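Local coordinates for protein hemoglobin component VII (Tokunagayusurika akamusi, PDB 1X46) that binds heme b and, as expected of a globin from a midge larva, probably carries or stores oxygen, at residues Lys25-Leu30 with Ser54-Ala59; Phe34-Ala39 with Glu113-Ala118; Ala13-Ser18 with Ala77-Ala82; Pro2-Met7 with Glu83-Leu88. All coordinates share one frame; numbering follows the deposited sequence.

Contact 1. Residues Lys25-Leu30 with Ser54-Ala59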
loop_
_atom_site.group_PDB
_atom_site.type_symbol
_atom_site.label_atom_id
_atom_site.label_comp_id
_atom_site.label_asym_id
_atom_site.label_seq_id
_atom_site.Cartn_x
_atom_site.Cartn_y
_atom_site.Cartn_z
ATOM N N LYS A 25 10.412 4.300 6.132
ATOM C CA LYS A 25 9.779 3.997 7.409
ATOM C C LYS A 25 8.992 2.687 7.305
ATOM O O LYS A 25 7.894 2.587 7.839
ATOM C CB LYS A 25 8.856 5.139 7.850
ATOM C CG LYS A 25 9.601 6.476 8.086
ATOM C CD LYS A 25 8.628 7.601 8.428
ATOM C CE LYS A 25 9.360 8.901 8.777
ATOM N NZ LYS A 25 10.142 9.467 7.625
ATOM N N GLU A 26 9.556 1.693 6.614
ATOM C CA GLU A 26 8.846 0.439 6.305
ATOM C C GLU A 26 8.316 -0.250 7.541
ATOM O O GLU A 26 7.171 -0.658 7.592
ATOM C CB GLU A 26 9.817 -0.531 5.609
ATOM C CG GLU A 26 10.597 0.047 4.439
ATOM C CD GLU A 26 11.994 0.499 4.810
ATOM O OE1 GLU A 26 12.157 1.186 5.820
ATOM O OE2 GLU A 26 12.936 0.162 4.044
ATOM N N VAL A 27 9.148 -0.361 8.570
ATOM C CA VAL A 27 8.735 -1.039 9.799
ATOM C C VAL A 27 7.577 -0.288 10.457
ATOM O O VAL A 27 6.599 -0.908 10.874
ATOM C CB VAL A 27 9.951 -1.188 10.759
ATOM C CG1 VAL A 27 9.519 -1.472 12.185
ATOM C CG2 VAL A 27 10.903 -2.299 10.256
ATOM N N ASP A 28 7.680 1.041 10.500
ATOM C CA ASP A 28 6.620 1.841 11.117
ATOM C C ASP A 28 5.338 1.745 10.309
ATOM O O ASP A 28 4.238 1.727 10.907
ATOM C CB ASP A 28 7.018 3.301 11.296
ATOM C CG ASP A 28 8.109 3.500 12.350
ATOM O OD1 ASP A 28 8.293 2.639 13.228
ATOM O OD2 ASP A 28 8.836 4.525 12.339
ATOM N N ILE A 29 5.440 1.662 8.979
ATOM C CA ILE A 29 4.220 1.530 8.170
ATOM C C ILE A 29 3.540 0.201 8.493
ATOM O O ILE A 29 2.312 0.147 8.689
ATOM C CB ILE A 29 4.578 1.581 6.650
ATOM C CG1 ILE A 29 4.976 3.005 6.245
ATOM C CG2 ILE A 29 3.383 1.070 5.793
ATOM C CD1 ILE A 29 5.699 3.060 4.901
ATOM N N LEU A 30 4.310 -0.886 8.567
ATOM C CA LEU A 30 3.715 -2.185 8.879
ATOM C C LEU A 30 3.158 -2.237 10.283
ATOM O O LEU A 30 2.062 -2.791 10.521
ATOM C CB LEU A 30 4.703 -3.356 8.638
ATOM C CG LEU A 30 4.145 -4.773 8.779
ATOM C CD1 LEU A 30 2.986 -4.978 7.784
ATOM C CD2 LEU A 30 5.260 -5.826 8.533
ATOM N N SER A 54 6.382 -6.975 20.587
ATOM C CA SER A 54 7.541 -7.872 20.525
ATOM C C SER A 54 8.081 -7.978 19.113
ATOM O O SER A 54 9.277 -8.132 18.909
ATOM C CB SER A 54 7.136 -9.287 20.972
ATOM O OG SER A 54 6.660 -9.274 22.303
ATOM N N LEU A 55 7.187 -7.937 18.138
ATOM C CA LEU A 55 7.598 -8.097 16.734
ATOM C C LEU A 55 8.425 -6.936 16.168
ATOM O O LEU A 55 9.329 -7.145 15.336
ATOM C CB LEU A 55 6.365 -8.319 15.857
ATOM C CG LEU A 55 5.699 -9.683 15.940
ATOM C CD1 LEU A 55 4.315 -9.619 15.279
ATOM C CD2 LEU A 55 6.544 -10.767 15.252
ATOM N N LYS A 56 8.119 -5.701 16.546
ATOM C CA LYS A 56 8.850 -4.549 16.052
ATOM C C LYS A 56 10.392 -4.628 16.378
ATOM O O LYS A 56 10.788 -5.018 17.465
ATOM C CB LYS A 56 8.202 -3.246 16.560
ATOM C CG LYS A 56 8.555 -2.036 15.723
ATOM C CD LYS A 56 7.622 -0.804 15.833
ATOM C CE LYS A 56 7.204 -0.457 17.244
ATOM N NZ LYS A 56 6.853 0.997 17.383
ATOM N N ASP A 57 11.245 -4.277 15.423
ATOM C CA ASP A 57 12.696 -4.404 15.570
ATOM C C ASP A 57 13.239 -5.834 15.485
ATOM O O ASP A 57 14.390 -6.069 15.812
ATOM C CB ASP A 57 13.225 -3.677 16.822
ATOM C CG ASP A 57 12.892 -2.203 16.801
ATOM O OD1 ASP A 57 13.375 -1.503 15.884
ATOM O OD2 ASP A 57 12.131 -1.671 17.621
ATOM N N THR A 58 12.411 -6.770 15.041
ATOM C CA THR A 58 12.900 -8.115 14.719
ATOM C C THR A 58 13.046 -8.250 13.239
ATOM O O THR A 58 12.334 -7.601 12.450
ATOM C CB THR A 58 12.021 -9.247 15.264
ATOM O OG1 THR A 58 10.731 -9.266 14.611
ATOM C CG2 THR A 58 11.741 -9.029 16.769
ATOM N N ALA A 59 13.949 -9.132 12.847
ATOM C CA ALA A 59 14.221 -9.308 11.432
ATOM C C ALA A 59 13.048 -9.849 10.622
ATOM O O ALA A 59 12.815 -9.345 9.537
ATOM C CB ALA A 59 15.518 -10.161 11.207
HETATM O O HOH W 1 5.960 3.135 15.247
#

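Contact 2. Residues Phe34-Ala39 with Glu113-Ala118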
loop_
_atom_site.group_PDB
_atom_site.type_symbol
_atom_site.label_atom_id
_atom_site.label_comp_id
_atom_site.label_asym_id
_atom_site.label_seq_id
_atom_site.Cartn_x
_atom_site.Cartn_y
_atom_site.Cartn_z
ATOM N N PHE A 34 -0.781 -3.126 11.318
ATOM C CA PHE A 34 -1.220 -4.166 12.223
ATOM C C PHE A 34 -1.837 -3.588 13.503
ATOM O O PHE A 34 -2.749 -4.207 14.055
ATOM C CB PHE A 34 -0.023 -5.068 12.580
ATOM C CG PHE A 34 0.407 -6.011 11.461
ATOM C CD1 PHE A 34 -0.414 -6.277 10.361
ATOM C CD2 PHE A 34 1.626 -6.653 11.561
ATOM C CE1 PHE A 34 0.005 -7.154 9.369
ATOM C CE2 PHE A 34 2.060 -7.544 10.593
ATOM C CZ PHE A 34 1.270 -7.800 9.493
ATOM N N LYS A 35 -1.334 -2.450 13.985
ATOM C CA LYS A 35 -1.925 -1.794 15.170
ATOM C C LYS A 35 -3.373 -1.393 14.856
ATOM O O LYS A 35 -4.263 -1.609 15.696
ATOM C CB LYS A 35 -1.076 -0.597 15.628
ATOM C CG LYS A 35 -1.502 0.000 16.963
ATOM C CD LYS A 35 -0.962 -0.812 18.147
ATOM C CE LYS A 35 -1.224 -0.083 19.461
ATOM N NZ LYS A 35 -2.393 -0.639 20.212
ATOM N N SER A 36 -3.606 -0.859 13.659
ATOM C CA SER A 36 -4.922 -0.404 13.270
ATOM C C SER A 36 -5.847 -1.565 12.911
ATOM O O SER A 36 -7.083 -1.472 13.070
ATOM C CB SER A 36 -4.827 0.503 12.071
ATOM O OG SER A 36 -4.133 1.685 12.420
ATOM N N TYR A 37 -5.275 -2.663 12.413
ATOM C CA TYR A 37 -6.005 -3.851 11.967
ATOM C C TYR A 37 -5.386 -5.142 12.502
ATOM O O TYR A 37 -4.799 -5.931 11.753
ATOM C CB TYR A 37 -6.127 -3.881 10.418
ATOM C CG TYR A 37 -6.926 -2.689 9.982
ATOM C CD1 TYR A 37 -8.330 -2.698 10.070
ATOM C CD2 TYR A 37 -6.298 -1.521 9.579
ATOM C CE1 TYR A 37 -9.069 -1.553 9.737
ATOM C CE2 TYR A 37 -7.023 -0.396 9.238
ATOM C CZ TYR A 37 -8.419 -0.426 9.303
ATOM O OH TYR A 37 -9.133 0.704 8.977
ATOM N N PRO A 38 -5.518 -5.399 13.799
ATOM C CA PRO A 38 -4.973 -6.655 14.354
ATOM C C PRO A 38 -5.478 -7.921 13.654
ATOM O O PRO A 38 -4.749 -8.914 13.546
ATOM C CB PRO A 38 -5.372 -6.591 15.849
ATOM C CG PRO A 38 -5.584 -5.120 16.096
ATOM C CD PRO A 38 -6.084 -4.517 14.837
ATOM N N ALA A 39 -6.717 -7.913 13.162
ATOM C CA ALA A 39 -7.252 -9.075 12.446
ATOM C C ALA A 39 -6.476 -9.379 11.161
ATOM O O ALA A 39 -6.446 -10.538 10.707
ATOM C CB ALA A 39 -8.723 -8.871 12.142
ATOM N N GLU A 113 -5.220 0.842 2.958
ATOM C CA GLU A 113 -5.293 2.236 2.520
ATOM C C GLU A 113 -5.613 3.189 3.687
ATOM O O GLU A 113 -4.981 4.219 3.839
ATOM C CB GLU A 113 -6.319 2.373 1.390
ATOM C CG GLU A 113 -6.661 3.815 1.027
ATOM C CD GLU A 113 -7.812 3.958 0.022
ATOM O OE1 GLU A 113 -8.529 2.999 -0.245
ATOM O OE2 GLU A 113 -8.031 5.110 -0.438
ATOM N N THR A 114 -6.633 2.849 4.473
ATOM C CA THR A 114 -7.022 3.676 5.606
ATOM C C THR A 114 -5.877 3.907 6.584
ATOM O O THR A 114 -5.598 5.065 6.977
ATOM C CB THR A 114 -8.227 3.038 6.300
ATOM O OG1 THR A 114 -9.354 3.086 5.390
ATOM C CG2 THR A 114 -8.643 3.862 7.530
ATOM N N ALA A 115 -5.171 2.818 6.903
ATOM C CA ALA A 115 -4.029 2.955 7.790
ATOM C C ALA A 115 -2.904 3.790 7.174
ATOM O O ALA A 115 -2.324 4.603 7.873
ATOM C CB ALA A 115 -3.499 1.594 8.229
ATOM N N LEU A 116 -2.588 3.567 5.888
ATOM C CA LEU A 116 -1.544 4.338 5.217
ATOM C C LEU A 116 -1.913 5.816 5.169
ATOM O O LEU A 116 -1.043 6.678 5.297
ATOM C CB LEU A 116 -1.290 3.797 3.799
ATOM C CG LEU A 116 0.007 4.334 3.147
ATOM C CD1 LEU A 116 1.209 3.755 3.833
ATOM C CD2 LEU A 116 0.111 3.993 1.655
ATOM N N GLU A 117 -3.203 6.136 4.924
ATOM C CA GLU A 117 -3.650 7.522 4.900
ATOM C C GLU A 117 -3.379 8.208 6.235
ATOM O O GLU A 117 -2.882 9.364 6.281
ATOM C CB GLU A 117 -5.141 7.658 4.553
ATOM C CG GLU A 117 -5.517 7.263 3.145
ATOM C CD GLU A 117 -7.028 7.163 2.952
ATOM O OE1 GLU A 117 -7.750 6.806 3.909
ATOM O OE2 GLU A 117 -7.499 7.438 1.827
ATOM N N ALA A 118 -3.693 7.503 7.324
ATOM C CA ALA A 118 -3.427 8.050 8.654
ATOM C C ALA A 118 -1.934 8.241 8.868
ATOM O O ALA A 118 -1.504 9.235 9.419
ATOM C CB ALA A 118 -4.017 7.161 9.731
#

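Contact 3. Residues Ala13-Ser18 with Ala77-Ala82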
loop_
_atom_site.group_PDB
_atom_site.type_symbol
_atom_site.label_atom_id
_atom_site.label_comp_id
_atom_site.label_asym_id
_atom_site.label_seq_id
_atom_site.Cartn_x
_atom_site.Cartn_y
_atom_site.Cartn_z
ATOM N N ALA A 13 2.630 13.326 -9.016
ATOM C CA ALA A 13 3.747 13.919 -8.298
ATOM C C ALA A 13 3.495 13.989 -6.800
ATOM O O ALA A 13 4.420 13.789 -6.001
ATOM C CB ALA A 13 4.098 15.322 -8.872
ATOM N N LEU A 14 2.243 14.237 -6.418
ATOM C CA LEU A 14 1.914 14.356 -4.985
ATOM C C LEU A 14 2.088 13.014 -4.283
ATOM O O LEU A 14 2.610 12.962 -3.158
ATOM C CB LEU A 14 0.491 14.846 -4.770
ATOM C CG LEU A 14 0.186 16.322 -5.056
ATOM C CD1 LEU A 14 -1.318 16.570 -4.917
ATOM C CD2 LEU A 14 0.968 17.235 -4.145
ATOM N N VAL A 15 1.652 11.945 -4.958
ATOM C CA VAL A 15 1.898 10.594 -4.457
ATOM C C VAL A 15 3.394 10.281 -4.400
ATOM O O VAL A 15 3.878 9.843 -3.377
ATOM C CB VAL A 15 1.153 9.549 -5.303
ATOM C CG1 VAL A 15 1.585 8.125 -4.951
ATOM C CG2 VAL A 15 -0.386 9.739 -5.177
ATOM N N LYS A 16 4.137 10.505 -5.490
ATOM C CA LYS A 16 5.572 10.192 -5.448
ATOM C C LYS A 16 6.313 10.976 -4.345
ATOM O O LYS A 16 7.131 10.397 -3.613
ATOM C CB LYS A 16 6.242 10.471 -6.798
ATOM C CG LYS A 16 5.837 9.548 -7.912
ATOM C CD LYS A 16 6.528 9.891 -9.235
ATOM C CE LYS A 16 6.121 8.854 -10.288
ATOM N NZ LYS A 16 6.648 9.167 -11.653
ATOM N N SER A 17 6.001 12.265 -4.202
ATOM C CA SER A 17 6.726 13.082 -3.228
ATOM C C SER A 17 6.359 12.781 -1.782
ATOM O O SER A 17 7.234 12.744 -0.922
ATOM C CB SER A 17 6.613 14.579 -3.522
ATOM O OG SER A 17 5.273 14.996 -3.610
ATOM N N SER A 18 5.071 12.535 -1.513
ATOM C CA SER A 18 4.667 12.189 -0.168
ATOM C C SER A 18 5.125 10.768 0.208
ATOM O O SER A 18 5.527 10.509 1.340
ATOM C CB SER A 18 3.144 12.399 0.025
ATOM O OG SER A 18 2.378 11.588 -0.843
ATOM N N ALA A 77 7.123 4.038 -8.831
ATOM C CA ALA A 77 8.127 4.384 -9.862
ATOM C C ALA A 77 7.612 4.264 -11.292
ATOM O O ALA A 77 7.994 5.070 -12.161
ATOM C CB ALA A 77 9.384 3.526 -9.711
ATOM N N LEU A 78 6.742 3.279 -11.513
ATOM C CA LEU A 78 6.128 3.019 -12.818
ATOM C C LEU A 78 4.975 3.973 -13.206
ATOM O O LEU A 78 4.507 3.945 -14.356
ATOM C CB LEU A 78 5.664 1.570 -12.919
ATOM C CG LEU A 78 6.777 0.526 -12.884
ATOM C CD1 LEU A 78 6.157 -0.836 -12.729
ATOM C CD2 LEU A 78 7.642 0.584 -14.159
ATOM N N MET A 79 4.515 4.783 -12.254
ATOM C CA MET A 79 3.435 5.747 -12.512
ATOM C C MET A 79 3.913 6.906 -13.371
ATOM O O MET A 79 5.057 7.309 -13.282
ATOM C CB MET A 79 2.922 6.318 -11.206
ATOM C CG MET A 79 2.113 5.355 -10.439
ATOM S SD MET A 79 1.757 5.941 -8.748
ATOM C CE MET A 79 0.620 7.265 -8.996
ATOM N N GLY A 80 3.005 7.463 -14.176
ATOM C CA GLY A 80 3.265 8.740 -14.827
ATOM C C GLY A 80 3.730 8.687 -16.270
ATOM O O GLY A 80 3.886 9.735 -16.906
ATOM N N VAL A 81 3.954 7.467 -16.761
ATOM C CA VAL A 81 4.524 7.211 -18.083
ATOM C C VAL A 81 3.683 6.169 -18.821
ATOM O O VAL A 81 3.519 5.034 -18.370
ATOM C CB VAL A 81 5.984 6.684 -17.951
ATOM C CG1 VAL A 81 6.595 6.448 -19.298
ATOM C CG2 VAL A 81 6.855 7.665 -17.171
ATOM N N ALA A 82 3.184 6.521 -20.003
ATOM C CA ALA A 82 2.316 5.601 -20.718
ATOM C C ALA A 82 2.989 4.254 -21.041
ATOM O O ALA A 82 2.366 3.203 -20.899
ATOM C CB ALA A 82 1.777 6.264 -21.990
#

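Contact 4. Residues Pro2-Met7 with Glu83-Leu88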
loop_
_atom_site.group_PDB
_atom_site.type_symbol
_atom_site.label_atom_id
_atom_site.label_comp_id
_atom_site.label_asym_id
_atom_site.label_seq_id
_atom_site.Cartn_x
_atom_site.Cartn_y
_atom_site.Cartn_z
ATOM N N PRO A 2 -14.070 -0.858 -8.796
ATOM C CA PRO A 2 -13.729 0.444 -9.360
ATOM C C PRO A 2 -13.347 0.383 -10.828
ATOM O O PRO A 2 -12.988 -0.663 -11.372
ATOM C CB PRO A 2 -12.554 0.905 -8.490
ATOM C CG PRO A 2 -12.832 0.149 -7.161
ATOM C CD PRO A 2 -13.215 -1.188 -7.634
ATOM N N THR A 3 -13.491 1.537 -11.454
ATOM C CA THR A 3 -13.160 1.759 -12.854
ATOM C C THR A 3 -11.906 2.621 -12.900
ATOM O O THR A 3 -11.790 3.620 -12.177
ATOM C CB THR A 3 -14.368 2.459 -13.535
ATOM O OG1 THR A 3 -15.511 1.586 -13.480
ATOM C CG2 THR A 3 -14.126 2.680 -15.028
ATOM N N TRP A 4 -10.929 2.248 -13.715
ATOM C CA TRP A 4 -9.725 3.055 -13.880
ATOM C C TRP A 4 -10.040 4.459 -14.447
ATOM O O TRP A 4 -10.778 4.588 -15.422
ATOM C CB TRP A 4 -8.732 2.321 -14.773
ATOM C CG TRP A 4 -7.372 2.949 -14.923
ATOM C CD1 TRP A 4 -7.061 4.075 -15.631
ATOM C CD2 TRP A 4 -6.128 2.457 -14.394
ATOM N NE1 TRP A 4 -5.709 4.310 -15.581
ATOM C CE2 TRP A 4 -5.110 3.340 -14.820
ATOM C CE3 TRP A 4 -5.771 1.352 -13.606
ATOM C CZ2 TRP A 4 -3.745 3.165 -14.477
ATOM C CZ3 TRP A 4 -4.410 1.180 -13.239
ATOM C CH2 TRP A 4 -3.410 2.069 -13.706
ATOM N N VAL A 5 -9.515 5.491 -13.789
ATOM C CA VAL A 5 -9.662 6.882 -14.216
ATOM C C VAL A 5 -8.229 7.405 -14.210
ATOM O O VAL A 5 -7.606 7.519 -13.147
ATOM C CB VAL A 5 -10.600 7.696 -13.239
ATOM C CG1 VAL A 5 -10.597 9.210 -13.531
ATOM C CG2 VAL A 5 -12.023 7.155 -13.250
ATOM N N ASP A 6 -7.668 7.688 -15.381
ATOM C CA ASP A 6 -6.277 8.159 -15.467
ATOM C C ASP A 6 -5.994 9.327 -14.525
ATOM O O ASP A 6 -6.770 10.275 -14.442
ATOM C CB ASP A 6 -5.929 8.573 -16.902
ATOM C CG ASP A 6 -5.868 7.388 -17.848
ATOM O OD1 ASP A 6 -4.995 6.513 -17.653
ATOM O OD2 ASP A 6 -6.647 7.255 -18.822
ATOM N N MET A 7 -4.884 9.243 -13.811
ATOM C CA MET A 7 -4.545 10.268 -12.837
ATOM C C MET A 7 -3.972 11.467 -13.550
ATOM O O MET A 7 -3.309 11.335 -14.571
ATOM C CB MET A 7 -3.499 9.755 -11.861
ATOM C CG MET A 7 -4.061 8.854 -10.785
ATOM S SD MET A 7 -2.747 8.204 -9.727
ATOM C CE MET A 7 -2.409 9.666 -8.750
ATOM N N GLU A 83 4.258 4.282 -21.455
ATOM C CA GLU A 83 4.916 3.039 -21.856
ATOM C C GLU A 83 5.133 2.083 -20.675
ATOM O O GLU A 83 5.407 0.904 -20.879
ATOM C CB GLU A 83 6.225 3.300 -22.621
ATOM C CG GLU A 83 7.117 4.377 -22.035
ATOM C CD GLU A 83 6.956 5.719 -22.740
ATOM O OE1 GLU A 83 5.925 6.408 -22.515
ATOM O OE2 GLU A 83 7.865 6.091 -23.520
ATOM N N ASN A 84 4.979 2.590 -19.444
ATOM C CA ASN A 84 5.098 1.766 -18.241
ATOM C C ASN A 84 3.761 1.239 -17.719
ATOM O O ASN A 84 3.722 0.441 -16.765
ATOM C CB ASN A 84 5.807 2.535 -17.121
ATOM C CG ASN A 84 7.321 2.604 -17.300
ATOM O OD1 ASN A 84 7.941 1.761 -17.973
ATOM N ND2 ASN A 84 7.923 3.598 -16.668
ATOM N N ARG A 85 2.666 1.652 -18.346
ATOM C CA ARG A 85 1.351 1.222 -17.853
ATOM C C ARG A 85 1.166 -0.309 -17.889
ATOM O O ARG A 85 0.658 -0.864 -16.901
ATOM C CB ARG A 85 0.196 1.945 -18.557
ATOM C CG ARG A 85 -1.111 1.940 -17.749
ATOM C CD ARG A 85 -2.185 2.864 -18.322
ATOM N NE ARG A 85 -2.411 2.504 -19.719
ATOM C CZ ARG A 85 -2.098 3.254 -20.779
ATOM N NH1 ARG A 85 -1.572 4.474 -20.637
ATOM N NH2 ARG A 85 -2.327 2.779 -21.997
ATOM N N PRO A 86 1.531 -1.021 -18.969
ATOM C CA PRO A 86 1.444 -2.493 -18.949
ATOM C C PRO A 86 2.252 -3.113 -17.819
ATOM O O PRO A 86 1.735 -4.018 -17.157
ATOM C CB PRO A 86 1.997 -2.923 -20.322
ATOM C CG PRO A 86 1.836 -1.724 -21.180
ATOM C CD PRO A 86 1.987 -0.529 -20.291
ATOM N N ALA A 87 3.478 -2.644 -17.604
ATOM C CA ALA A 87 4.305 -3.154 -16.523
ATOM C C ALA A 87 3.676 -2.891 -15.159
ATOM O O ALA A 87 3.703 -3.767 -14.277
ATOM C CB ALA A 87 5.693 -2.568 -16.587
ATOM N N LEU A 88 3.148 -1.684 -14.993
ATOM C CA LEU A 88 2.494 -1.340 -13.730
ATOM C C LEU A 88 1.281 -2.228 -13.500
ATOM O O LEU A 88 1.089 -2.779 -12.398
ATOM C CB LEU A 88 2.108 0.129 -13.715
ATOM C CG LEU A 88 1.171 0.610 -12.597
ATOM C CD1 LEU A 88 1.804 0.422 -11.226
ATOM C CD2 LEU A 88 0.858 2.060 -12.856
#

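Contact 1. Residues Lys25-Leu30 with Ser54-Ala59
Leu55 O, in the peptide leading into Lys56, whose side chain lies across Val27, is gripped twice by Thr58. Thr58 OG1 meets Leu55 O at 2.6 Å, in the carbonyl plane and on a lone pair (C=O...donor angle 135°), and Thr58 N meets the same oxygen at 3.1 Å, closing a type II beta turn from Leu55 to Thr58. Thr58 is also the N-cap of helix 59-78, so one residue both fastens the turn and starts the next helix. Across the contact, Val27 uses a single branch: its CG1, held anti to the backbone N (chi1 162°), lies 3.7 Å from Lys56 CG and 4.2 Å from Lys56 CD, the two chains meeting obliquely. The lysine then bends at chi3 (44°), and its ammonium ends near the carboxylate of Asp28 without touching it, Lys56 NZ and Asp28 OD1 being 4.7 Å apart. A water spans this gap, accepting from Lys56 NZ at 3.2 Å and donating weakly to Asp28 OD1; any attraction between the charges is probably slight. Lys56 also makes a cation-pi contact with Tyr31. This surface contact joins the turn leading out of helix 52-55 to the start of helix 26-36, which packs on helix 59-78 through Val27 and Leu30 on Phe61, and on helix 106-123 through Asp28 and Ile29 on Phe119.

Contact 2. Residues Phe34-Ala39 with Glu113-Ala118
Tyr37 reaches across to helix 106-123 and overlaps two successive residues, Ala115 with the edge of its ring and Thr114 with its hydroxyl. Ala115 CB sits near the ring plane, 4.2 Å from Tyr37 CE2, so the methyl abuts the rim of the ring. Farther out, Tyr37 OH lies 3.5 Å from Thr114 CG2 and 3.7 Å from Thr114 CB, the two side chains crossing at about a right angle. Thr114 presents its methyl here because CG2 stands anti to the backbone N, while OG1 is turned beside that N and bonds Glu110 O in its own helix. Thus the tyrosine oxygen meets carbon on this side. Ser36 adds a further touch, its CB 4.2 Å from Ala115 CB; its hydroxyl is likewise turned back into its own helix, to Asn32 O. With only small side chains at this point, the backbones come close, Ser36 CA and Ala115 CA being 6.5 Å apart. Tyr37 is where helix 26-36 breaks off (phi -133°) and the N-cap of helix 38-41, so its ring rests on helix 106-123 from the corner between the two. The tyrosine side chain stays about 8 Å from the heme; in the same segment Phe34 packs edge-to-face with Phe44, a heme-binding residue. Helix 106-123 packs both on helix 26-36 and on helix 129-146, the latter through Leu116 on Trp135 and Phe139, with Glu113 OE1 bonded to Tyr143 OH.

Contact 3. Residues Ala13-Ser18 with Ala77-Ala82
Helix 9-20 passes the last turn of helix 59-78 with Lys16 CA 7.7 Å from Ala77 CA, the chain there leaving its helix for a loop. In the globin fold these are the first helix (A) and the end of the distal one (E). Lys16 spans the gap: beyond CG its chain is fully extended and slides past Met79 in the opposite direction, CE packing 4.2 Å from Met79 CB. Its ammonium donates to the backbone, Lys16 NZ to Met79 O at 2.9 Å, coming from above the carbonyl plane (40° out of it). A leucine here lacks the ammonium and would probably leave Met79 O without this donor and the loop less firmly tied to helix 9-20. Gly80 follows at a positive phi (99°), where a side chain would jam against the preceding carbonyl oxygen. In helix 9-20 itself Ser18 OG returns to Leu14 O, and it also bonds Trp135 NE1 of helix 129-146. Deeper in, Met7 touches both Val15 and Met79 while Trp135 backs Val15, and the two residues meet through their methyls, Val15 CG1 lying 4.2 Å from Met79 CE.

Contact 4. Residues Pro2-Met7 with Glu83-Leu88
Trp4 reaches helix 85-100 in two unlike ways, sheltered against Leu88 and loose against Arg85. In the globin fold this is the N-terminal lead-in to the first helix meeting the start of the proximal helix (F), which carries His99, the axial ligand of the heme iron. On the inner side the benzene end of the indole points edge-on at Leu88, Trp4 CH2 lying 4.4 Å from Leu88 CD2; Leu88 is buried, packed also on Ala75 and Leu78. CG of Trp4 is anti to the backbone N (chi1 -173°), which carries the ring out from the loop to this helix. On the outer side the exposed Arg85 brings a methylene, its CD 4.2 Å from Trp4 CZ2, and its guanidinium is turned 69° from the ring, so the two do not stack. Lys89 adds a cation-pi contact. An alanine in place of Trp4 has no ring and would probably open a gap beside Leu88, leaving Lys89 without its aromatic partner. The indole is steadied from its own loop: Trp4 NE1 donates to Asp6 OD1 at 3.1 Å, nearly in the ring plane but from well above the carboxylate plane (63° out of it).

In the fold
The four contacts fall into two touching pairs. Contacts 1 and 2 share helix 26-36, have centres about 14 Å apart and touch where Ile29 CG2 meets Leu116 CD1 at 4.0 Å. Contacts 3 and 4, with centres about 12 Å apart, meet more extensively: Met79 CE lies 3.6 Å from Met7 SD, and Leu78 CD1 lies 3.8 Å from Leu88 CA. Contact 2 lies on the other side of the chain's centre from contacts 3 and 4; contacts 1 and 4 are likewise on opposite sides, their centres about 31 Å apart. The heme is nearer to Tyr37 of contact 2, about 8 Å from side chain to heme, than to Val15 of contact 3 or Leu88 of contact 4, each about 11 Å away.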